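Local coordinates for UDP-glucose:anthocyanidin 3-O-glucosyltransferase (Clitoria ternatea, PDB 4REL), which is a plant glycosyltransferase of the GT-B clan, built from two Rossmann-like domains that face each other across a cleft, at residues N34-F39 with N58-T63; A206-V211 with S232-V237; S292-V297 with S398-L403. All coordinates share one frame; numbering follows the deposited sequence.

Contact 1. Residues N34-F39 with N58-T63; sequences NTSFSF and NIRVFT. With ACT (acetate ion), chain G.
Phe37, Ser38 and Phe39 pair with Ile59, Arg60 and Val61 as neighbouring parallel strands; the axes of these short segments approach to 4.7 Å and cross at -27°. Four backbone hydrogen bonds make the ladder: Phe37 N and Phe39 N donate to Asn58 O and Arg60 O, while Phe37 O and Phe39 O receive Arg60 N and Phe62 N. Asn58 adds a fifth bond where the pairing starts. Its CG lies between the backbone N and the carbonyl carbon (chi1 62°), and from there ND2 donates to Thr35 O at 3.0 Å, in the loop just before the partner strand; a second bond of ND2 goes to Ala29 O of helix 18-31. The same ND2 sits near the plane of the Phe37 ring at its edge, 3.7 Å from CD2, with amide and ring planes 85° apart. Phe37, Phe39, Ile59 and Val61 share one face of the sheet, where Phe37 CB meets Ile59 CG1 at 4.1 Å and helix 18-31 packs on both residues. The face of Ser38 and Arg60 is more polar. The Arg60 guanidinium grips an acetate ion, probably from the crystallisation liquor, with NH1 2.8 Å from its O and NH2 2.9 Å from its OXT. A water links Arg60 NH1 to Ser38 OG, which is also bonded to His6. Beside them, Phe62 turns its ring edge to Ser38, CE2 lying 3.5 Å from OG, and helix 89-104 covers both. Strand 36-42, helix 43-50 and strand 59-64 form a beta-alpha-beta unit at one margin of the seven-stranded parallel sheet, as in Rossmann-like domains.

Contact 2. Residues A206-V211 with S232-V237; sequences AKAVVV and SLLYVV
Val209, Val210 and Val211 lie against Leu233, Leu234 and Tyr235 as the two parallel strands of a beta-alpha-beta unit, with helix 220-229 between them in sequence, at the margin of a Rossmann-like sheet. Four backbone hydrogen bonds hold the pair. Val209 N and Val211 N donate to Ser232 O and Leu234 O, and Leu234 N and Val236 N return to Val209 O and Val211 O. The bond from Val211 N to Leu234 O is the shortest of the four at 2.7 Å, while that from Val236 N to Val211 O has lengthened to 3.1 Å where the pairing ends. Weaker CA-H...O contacts fill in between, among them Val210 CA to Leu234 O at 3.2 Å.

Apolar packing differs on the two faces. On the side of Val210 and Leu234, Ala208 CB meets Leu234 CD1 at 3.9 Å, and Val210 CG1 touches Val236 CG2 at 3.8 Å as the two valines cross obliquely. Helix 431-445, from the C-terminal end of the chain, packs on Leu234 and Val236. On the other face Leu233 CG is anti to the backbone N (chi1 178°), and the next torsion, chi2 68°, sets CD1 3.6 Å from Val211 CG2; helix 220-229 covers Leu233 and Tyr235 there.

The aromatic contact is a CH-pi interaction. Val211 and Tyr235 run alongside each other in the same direction, the tyrosine hydroxyl being held by Asp218. Val211 CB stands over one face of the Tyr235 ring, offset toward its rim and 4.1 Å from the ring centroid, while CG1 of the same valine reaches CE1 at 3.7 Å.

Contact 3. Residues S292-V297 with S398-L403; sequences SGFPFV and SLNLIL
Phe294 and Leu403 meet tip to tip, and Leu403 CD1 comes down on one face of the Phe294 ring in a CH-pi contact, 3.9 Å from the centroid and 19° off the ring normal. The methyl is offset toward the rim, with CG of the ring 3.7 Å from CD1. The opposite face is covered from within the same segment: the carbonyl O of Ser292 stands 3.9 Å above the ring plane, over its centre. Asn400 approaches differently. Its side chain crosses that of Phe294 at about a right angle, the amide and ring planes are 58° apart, and OD1 meets the ring edge 3.4 Å from CZ. The amide is held by ND2, which is bonded to Val396 O one helical turn back and donates to a water; the water in turn donates to Ser292 O, bridging the two segments. Leu399 passes Phe294 running the other way, its CB 3.9 Å from CE2 of the ring, and its CD1 reaches Ser292 CB.

The turn carrying Phe294 is fixed by Ser292 OG, which accepts from Phe294 N in an ST turn and is also bonded to Leu289 O. Gly293, between Ser292 and Phe294, is the first residue to leave the helical conformation, with phi 77°. The arrangement packs the loop between helix 279-292 and strand 296-299 against the end of helix 392-403, at the periphery of the second Rossmann-like domain of a GT-B fold.

How the contacts relate
Contacts 1 and 2 are buried pairings in one seven-stranded parallel sheet, at its two outermost strands, and their centres are about 21 Å apart. Each joins consecutive strands of a beta-alpha-beta unit, yet their chemistry differs: contact 1 has a polar face with an arginine, a serine and a bound acetate, whereas contact 2 is lined by aliphatic groups on both faces, with a tyrosine. Contact 3 belongs to the other domain, its centre about 46 Å from that of contact 1 and 38 Å from that of contact 2. It is a surface contact of loop and helix, held across the segments by side-chain packing and a bridging water instead of a backbone ladder.

Contact 1. Residues N34-F39 with N58-T63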
loop_
_atom_site.group_PDB
_atom_site.type_symbol
_atom_site.label_atom_id
_atom_site.label_comp_id
_atom_site.label_asym_id
_atom_site.label_seq_id
_atom_site.Cartn_x
_atom_site.Cartn_y
_atom_site.Cartn_z
ATOM N N ASN A 34 -7.423 26.864 8.684
ATOM C CA ASN A 34 -6.615 28.081 8.665
ATOM C C ASN A 34 -5.162 27.854 8.236
ATOM O O ASN A 34 -4.371 28.794 8.148
ATOM C CB ASN A 34 -6.677 28.788 10.027
ATOM C CG ASN A 34 -5.907 28.054 11.141
ATOM O OD1 ASN A 34 -5.613 28.652 12.179
ATOM N ND2 ASN A 34 -5.599 26.765 10.944
ATOM N N THR A 35 -4.825 26.599 7.967
ATOM C CA THR A 35 -3.460 26.214 7.618
ATOM C C THR A 35 -3.401 25.884 6.131
ATOM O O THR A 35 -4.340 25.298 5.594
ATOM C CB THR A 35 -3.036 24.983 8.435
ATOM O OG1 THR A 35 -2.965 25.344 9.821
ATOM C CG2 THR A 35 -1.681 24.459 7.988
ATOM N N SER A 36 -2.315 26.289 5.473
ATOM C CA SER A 36 -2.120 26.033 4.047
ATOM C C SER A 36 -1.462 24.687 3.847
ATOM O O SER A 36 -0.491 24.369 4.536
ATOM C CB SER A 36 -1.211 27.096 3.432
ATOM O OG SER A 36 -1.796 28.386 3.568
ATOM N N PHE A 37 -1.978 23.918 2.890
ATOM C CA PHE A 37 -1.391 22.635 2.518
ATOM C C PHE A 37 -1.046 22.667 1.034
ATOM O O PHE A 37 -1.916 22.861 0.182
ATOM C CB PHE A 37 -2.356 21.483 2.841
ATOM C CG PHE A 37 -2.593 21.300 4.323
ATOM C CD1 PHE A 37 -1.873 20.357 5.043
ATOM C CD2 PHE A 37 -3.496 22.108 5.004
ATOM C CE1 PHE A 37 -2.071 20.190 6.413
ATOM C CE2 PHE A 37 -3.694 21.953 6.375
ATOM C CZ PHE A 37 -2.983 20.990 7.078
ATOM N N SER A 38 0.234 22.487 0.731
ATOM C CA SER A 38 0.710 22.603 -0.636
ATOM C C SER A 38 1.189 21.240 -1.106
ATOM O O SER A 38 2.217 20.744 -0.648
ATOM C CB SER A 38 1.831 23.642 -0.721
ATOM O OG SER A 38 1.338 24.965 -0.461
ATOM N N PHE A 39 0.426 20.645 -2.016
ATOM C CA PHE A 39 0.653 19.276 -2.481
ATOM C C PHE A 39 1.469 19.337 -3.770
ATOM O O PHE A 39 1.019 19.872 -4.782
ATOM C CB PHE A 39 -0.706 18.602 -2.724
ATOM C CG PHE A 39 -0.660 17.102 -2.744
ATOM C CD1 PHE A 39 -0.930 16.375 -1.596
ATOM C CD2 PHE A 39 -0.365 16.419 -3.913
ATOM C CE1 PHE A 39 -0.906 14.989 -1.603
ATOM C CE2 PHE A 39 -0.339 15.024 -3.932
ATOM C CZ PHE A 39 -0.606 14.315 -2.780
ATOM N N ASN A 58 -8.003 25.186 1.217
ATOM C CA ASN A 58 -6.671 25.304 1.810
ATOM C C ASN A 58 -5.651 24.270 1.303
ATOM O O ASN A 58 -4.530 24.194 1.814
ATOM C CB ASN A 58 -6.731 25.337 3.346
ATOM C CG ASN A 58 -7.309 24.068 3.952
ATOM O OD1 ASN A 58 -8.164 23.399 3.360
ATOM N ND2 ASN A 58 -6.843 23.732 5.151
ATOM N N ILE A 59 -6.048 23.486 0.298
ATOM C CA ILE A 59 -5.117 22.602 -0.399
ATOM C C ILE A 59 -4.874 23.163 -1.795
ATOM O O ILE A 59 -5.823 23.453 -2.538
ATOM C CB ILE A 59 -5.643 21.153 -0.522
ATOM C CG1 ILE A 59 -5.856 20.542 0.865
ATOM C CG2 ILE A 59 -4.667 20.319 -1.336
ATOM C CD1 ILE A 59 -6.419 19.114 0.840
ATOM N N ARG A 60 -3.607 23.347 -2.144
ATOM C CA ARG A 60 -3.254 23.849 -3.465
ATOM C C ARG A 60 -2.291 22.864 -4.082
ATOM O O ARG A 60 -1.477 22.273 -3.376
ATOM C CB ARG A 60 -2.600 25.225 -3.361
ATOM C CG ARG A 60 -3.556 26.297 -2.857
ATOM C CD ARG A 60 -2.834 27.572 -2.441
ATOM N NE ARG A 60 -3.775 28.526 -1.841
ATOM C CZ ARG A 60 -4.070 28.577 -0.544
ATOM N NH1 ARG A 60 -3.487 27.745 0.304
ATOM N NH2 ARG A 60 -4.947 29.469 -0.093
ATOM N N VAL A 61 -2.375 22.703 -5.399
ATOM C CA VAL A 61 -1.586 21.681 -6.080
ATOM C C VAL A 61 -0.517 22.326 -6.948
ATOM O O VAL A 61 -0.796 23.265 -7.699
ATOM C CB VAL A 61 -2.496 20.784 -6.929
ATOM C CG1 VAL A 61 -1.670 19.783 -7.732
ATOM C CG2 VAL A 61 -3.484 20.056 -6.028
ATOM N N PHE A 62 0.717 21.840 -6.822
ATOM C CA PHE A 62 1.830 22.370 -7.606
ATOM C C PHE A 62 2.528 21.257 -8.362
ATOM O O PHE A 62 2.441 20.087 -7.977
ATOM C CB PHE A 62 2.805 23.131 -6.700
ATOM C CG PHE A 62 2.142 24.238 -5.927
ATOM C CD1 PHE A 62 1.891 25.457 -6.528
ATOM C CD2 PHE A 62 1.725 24.043 -4.614
ATOM C CE1 PHE A 62 1.251 26.466 -5.839
ATOM C CE2 PHE A 62 1.084 25.056 -3.915
ATOM C CZ PHE A 62 0.850 26.269 -4.526
ATOM N N THR A 63 3.204 21.621 -9.446
ATOM C CA THR A 63 3.802 20.625 -10.333
ATOM C C THR A 63 5.316 20.772 -10.455
ATOM O O THR A 63 5.825 21.862 -10.731
ATOM C CB THR A 63 3.197 20.726 -11.736
ATOM O OG1 THR A 63 1.773 20.561 -11.659
ATOM C CG2 THR A 63 3.781 19.660 -12.661
HETATM C C ACT G . -5.530 28.682 3.203
HETATM O O ACT G . -4.362 28.449 2.817
HETATM O OXT ACT G . -6.428 29.014 2.393
HETATM C CH3 ACT G . -5.816 28.695 4.680
HETATM O O HOH W 1 -1.466 25.719 -0.061
#

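Contact 2. Residues A206-V211 with S232-V237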
loop_
_atom_site.group_PDB
_atom_site.type_symbol
_atom_site.label_atom_id
_atom_site.label_comp_id
_atom_site.label_asym_id
_atom_site.label_seq_id
_atom_site.Cartn_x
_atom_site.Cartn_y
_atom_site.Cartn_z
ATOM N N ALA A 206 13.429 12.052 11.107
ATOM C CA ALA A 206 12.075 12.588 10.996
ATOM C C ALA A 206 11.534 13.009 12.352
ATOM O O ALA A 206 11.719 12.309 13.352
ATOM C CB ALA A 206 11.145 11.570 10.361
ATOM N N LYS A 207 10.850 14.150 12.382
ATOM C CA LYS A 207 10.168 14.610 13.590
ATOM C C LYS A 207 9.129 13.582 14.035
ATOM O O LYS A 207 8.939 13.342 15.239
ATOM C CB LYS A 207 9.512 15.967 13.312
ATOM C CG LYS A 207 8.656 16.510 14.448
ATOM C CD LYS A 207 9.481 16.893 15.661
ATOM C CE LYS A 207 8.624 17.697 16.646
ATOM N NZ LYS A 207 9.419 18.230 17.794
ATOM N N ALA A 208 8.465 12.971 13.057
ATOM C CA ALA A 208 7.550 11.863 13.304
ATOM C C ALA A 208 7.458 10.984 12.062
ATOM O O ALA A 208 7.660 11.456 10.935
ATOM C CB ALA A 208 6.163 12.384 13.695
ATOM N N VAL A 209 7.176 9.702 12.268
ATOM C CA VAL A 209 6.871 8.809 11.166
ATOM C C VAL A 209 5.401 8.439 11.312
ATOM O O VAL A 209 4.970 7.981 12.380
ATOM C CB VAL A 209 7.754 7.533 11.183
ATOM C CG1 VAL A 209 7.290 6.555 10.113
ATOM C CG2 VAL A 209 9.220 7.893 10.963
ATOM N N VAL A 210 4.629 8.671 10.254
ATOM C CA VAL A 210 3.189 8.411 10.273
ATOM C C VAL A 210 2.897 7.135 9.481
ATOM O O VAL A 210 3.169 7.067 8.275
ATOM C CB VAL A 210 2.411 9.592 9.667
ATOM C CG1 VAL A 210 0.914 9.263 9.571
ATOM C CG2 VAL A 210 2.604 10.836 10.522
ATOM N N VAL A 211 2.358 6.123 10.164
ATOM C CA VAL A 211 2.093 4.836 9.531
ATOM C C VAL A 211 0.622 4.754 9.144
ATOM O O VAL A 211 -0.257 5.012 9.962
ATOM C CB VAL A 211 2.450 3.647 10.455
ATOM C CG1 VAL A 211 2.101 2.331 9.767
ATOM C CG2 VAL A 211 3.930 3.668 10.821
ATOM N N SER A 232 9.285 9.776 16.902
ATOM C CA SER A 232 7.865 9.620 17.202
ATOM C C SER A 232 7.242 8.695 16.172
ATOM O O SER A 232 7.494 8.843 14.975
ATOM C CB SER A 232 7.165 10.982 17.176
ATOM O OG SER A 232 5.783 10.850 17.450
ATOM N N LEU A 233 6.459 7.721 16.634
ATOM C CA LEU A 233 5.758 6.817 15.735
ATOM C C LEU A 233 4.274 7.026 15.914
ATOM O O LEU A 233 3.750 6.817 17.010
ATOM C CB LEU A 233 6.098 5.358 16.058
ATOM C CG LEU A 233 5.408 4.273 15.224
ATOM C CD1 LEU A 233 5.879 4.290 13.762
ATOM C CD2 LEU A 233 5.674 2.904 15.850
ATOM N N LEU A 234 3.598 7.438 14.845
ATOM C CA LEU A 234 2.174 7.753 14.911
ATOM C C LEU A 234 1.415 6.915 13.891
ATOM O O LEU A 234 1.855 6.776 12.740
ATOM C CB LEU A 234 1.950 9.245 14.622
ATOM C CG LEU A 234 2.661 10.274 15.510
ATOM C CD1 LEU A 234 2.491 11.710 14.962
ATOM C CD2 LEU A 234 2.140 10.180 16.934
ATOM N N TYR A 235 0.285 6.347 14.305
ATOM C CA TYR A 235 -0.567 5.606 13.379
ATOM C C TYR A 235 -1.820 6.430 13.104
ATOM O O TYR A 235 -2.521 6.833 14.033
ATOM C CB TYR A 235 -0.973 4.248 13.960
ATOM C CG TYR A 235 0.098 3.178 13.973
ATOM C CD1 TYR A 235 0.052 2.108 13.086
ATOM C CD2 TYR A 235 1.143 3.226 14.888
ATOM C CE1 TYR A 235 1.032 1.113 13.107
ATOM C CE2 TYR A 235 2.117 2.241 14.917
ATOM C CZ TYR A 235 2.057 1.193 14.023
ATOM O OH TYR A 235 3.028 0.224 14.075
ATOM N N VAL A 236 -2.088 6.698 11.833
ATOM C CA VAL A 236 -3.322 7.363 11.440
ATOM C C VAL A 236 -4.129 6.401 10.581
ATOM O O VAL A 236 -3.599 5.796 9.644
ATOM C CB VAL A 236 -3.043 8.671 10.694
ATOM C CG1 VAL A 236 -4.346 9.303 10.201
ATOM C CG2 VAL A 236 -2.306 9.630 11.613
ATOM N N VAL A 237 -5.403 6.249 10.937
ATOM C CA VAL A 237 -6.292 5.278 10.309
ATOM C C VAL A 237 -6.314 5.479 8.800
ATOM O O VAL A 237 -6.569 6.588 8.320
ATOM C CB VAL A 237 -7.723 5.403 10.888
ATOM C CG1 VAL A 237 -8.739 4.706 10.005
ATOM C CG2 VAL A 237 -7.765 4.837 12.301
#

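Contact 3. Residues S292-V297 with S398-L403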
loop_
_atom_site.group_PDB
_atom_site.type_symbol
_atom_site.label_atom_id
_atom_site.label_comp_id
_atom_site.label_asym_id
_atom_site.label_seq_id
_atom_site.Cartn_x
_atom_site.Cartn_y
_atom_site.Cartn_z
ATOM N N SER A 292 -12.626 -25.135 -10.137
ATOM C CA SER A 292 -13.098 -25.060 -8.755
ATOM C C SER A 292 -14.613 -25.060 -8.662
ATOM O O SER A 292 -15.172 -25.536 -7.674
ATOM C CB SER A 292 -12.531 -23.831 -8.035
ATOM O OG SER A 292 -13.231 -22.650 -8.390
ATOM N N GLY A 293 -15.272 -24.521 -9.688
ATOM C CA GLY A 293 -16.720 -24.409 -9.694
ATOM C C GLY A 293 -17.270 -23.275 -8.842
ATOM O O GLY A 293 -18.485 -23.063 -8.809
ATOM N N PHE A 294 -16.393 -22.544 -8.154
ATOM C CA PHE A 294 -16.850 -21.490 -7.248
ATOM C C PHE A 294 -17.212 -20.253 -8.046
ATOM O O PHE A 294 -16.647 -20.013 -9.115
ATOM C CB PHE A 294 -15.766 -21.112 -6.229
ATOM C CG PHE A 294 -15.385 -22.222 -5.284
ATOM C CD1 PHE A 294 -16.336 -22.823 -4.476
ATOM C CD2 PHE A 294 -14.063 -22.635 -5.183
ATOM C CE1 PHE A 294 -15.981 -23.838 -3.593
ATOM C CE2 PHE A 294 -13.699 -23.647 -4.306
ATOM C CZ PHE A 294 -14.662 -24.248 -3.509
ATOM N N PRO A 295 -18.150 -19.453 -7.525
ATOM C CA PRO A 295 -18.416 -18.169 -8.177
ATOM C C PRO A 295 -17.240 -17.223 -7.946
ATOM O O PRO A 295 -16.578 -17.292 -6.918
ATOM C CB PRO A 295 -19.686 -17.672 -7.485
ATOM C CG PRO A 295 -19.718 -18.383 -6.170
ATOM C CD PRO A 295 -19.062 -19.715 -6.396
ATOM N N PHE A 296 -16.955 -16.376 -8.926
ATOM C CA PHE A 296 -15.790 -15.510 -8.829
ATOM C C PHE A 296 -15.986 -14.192 -9.554
ATOM O O PHE A 296 -16.769 -14.101 -10.498
ATOM C CB PHE A 296 -14.533 -16.231 -9.366
ATOM C CG PHE A 296 -14.609 -16.588 -10.832
ATOM C CD1 PHE A 296 -14.219 -15.677 -11.811
ATOM C CD2 PHE A 296 -15.056 -17.843 -11.232
ATOM C CE1 PHE A 296 -14.287 -16.007 -13.171
ATOM C CE2 PHE A 296 -15.119 -18.181 -12.579
ATOM C CZ PHE A 296 -14.740 -17.260 -13.553
ATOM N N VAL A 297 -15.286 -13.164 -9.080
ATOM C CA VAL A 297 -15.151 -11.911 -9.800
ATOM C C VAL A 297 -13.656 -11.690 -9.954
ATOM O O VAL A 297 -12.935 -11.627 -8.965
ATOM C CB VAL A 297 -15.736 -10.734 -9.015
ATOM C CG1 VAL A 297 -15.517 -9.434 -9.794
ATOM C CG2 VAL A 297 -17.220 -10.945 -8.767
ATOM N N SER A 398 -6.213 -24.196 -2.377
ATOM C CA SER A 398 -6.322 -23.016 -1.511
ATOM C C SER A 398 -7.742 -22.460 -1.502
ATOM O O SER A 398 -8.242 -22.030 -0.454
ATOM C CB SER A 398 -5.329 -21.931 -1.933
ATOM O OG SER A 398 -3.995 -22.394 -1.753
ATOM N N LEU A 399 -8.386 -22.458 -2.668
ATOM C CA LEU A 399 -9.761 -21.971 -2.778
ATOM C C LEU A 399 -10.686 -22.831 -1.935
ATOM O O LEU A 399 -11.538 -22.310 -1.218
ATOM C CB LEU A 399 -10.227 -21.965 -4.239
ATOM C CG LEU A 399 -9.642 -20.866 -5.129
ATOM C CD1 LEU A 399 -9.874 -21.172 -6.604
ATOM C CD2 LEU A 399 -10.301 -19.555 -4.774
ATOM N N ASN A 400 -10.512 -24.151 -1.997
ATOM C CA ASN A 400 -11.365 -25.029 -1.201
ATOM C C ASN A 400 -11.151 -24.868 0.295
ATOM O O ASN A 400 -12.111 -24.852 1.070
ATOM C CB ASN A 400 -11.176 -26.491 -1.608
ATOM C CG ASN A 400 -12.019 -26.868 -2.806
ATOM O OD1 ASN A 400 -13.194 -27.216 -2.669
ATOM N ND2 ASN A 400 -11.425 -26.808 -3.988
ATOM N N LEU A 401 -9.887 -24.752 0.687
ATOM C CA LEU A 401 -9.523 -24.602 2.090
ATOM C C LEU A 401 -10.251 -23.425 2.720
ATOM O O LEU A 401 -10.929 -23.584 3.737
ATOM C CB LEU A 401 -8.012 -24.418 2.233
ATOM C CG LEU A 401 -7.525 -24.083 3.643
ATOM C CD1 LEU A 401 -7.829 -25.246 4.572
ATOM C CD2 LEU A 401 -6.040 -23.785 3.636
ATOM N N ILE A 402 -10.132 -22.254 2.097
ATOM C CA ILE A 402 -10.710 -21.033 2.656
ATOM C C ILE A 402 -12.232 -20.951 2.482
ATOM O O ILE A 402 -12.947 -20.582 3.413
ATOM C CB ILE A 402 -10.070 -19.780 2.034
ATOM C CG1 ILE A 402 -8.543 -19.786 2.227
ATOM C CG2 ILE A 402 -10.703 -18.506 2.594
ATOM C CD1 ILE A 402 -8.085 -19.803 3.674
ATOM N N LEU A 403 -12.738 -21.284 1.300
ATOM C CA LEU A 403 -14.167 -21.084 1.035
ATOM C C LEU A 403 -15.107 -22.102 1.685
ATOM O O LEU A 403 -16.183 -21.727 2.143
ATOM C CB LEU A 403 -14.452 -21.028 -0.466
ATOM C CG LEU A 403 -14.039 -19.727 -1.141
ATOM C CD1 LEU A 403 -14.190 -19.864 -2.662
ATOM C CD2 LEU A 403 -14.895 -18.581 -0.611
HETATM O O HOH W 2 -13.353 -27.292 -6.087
#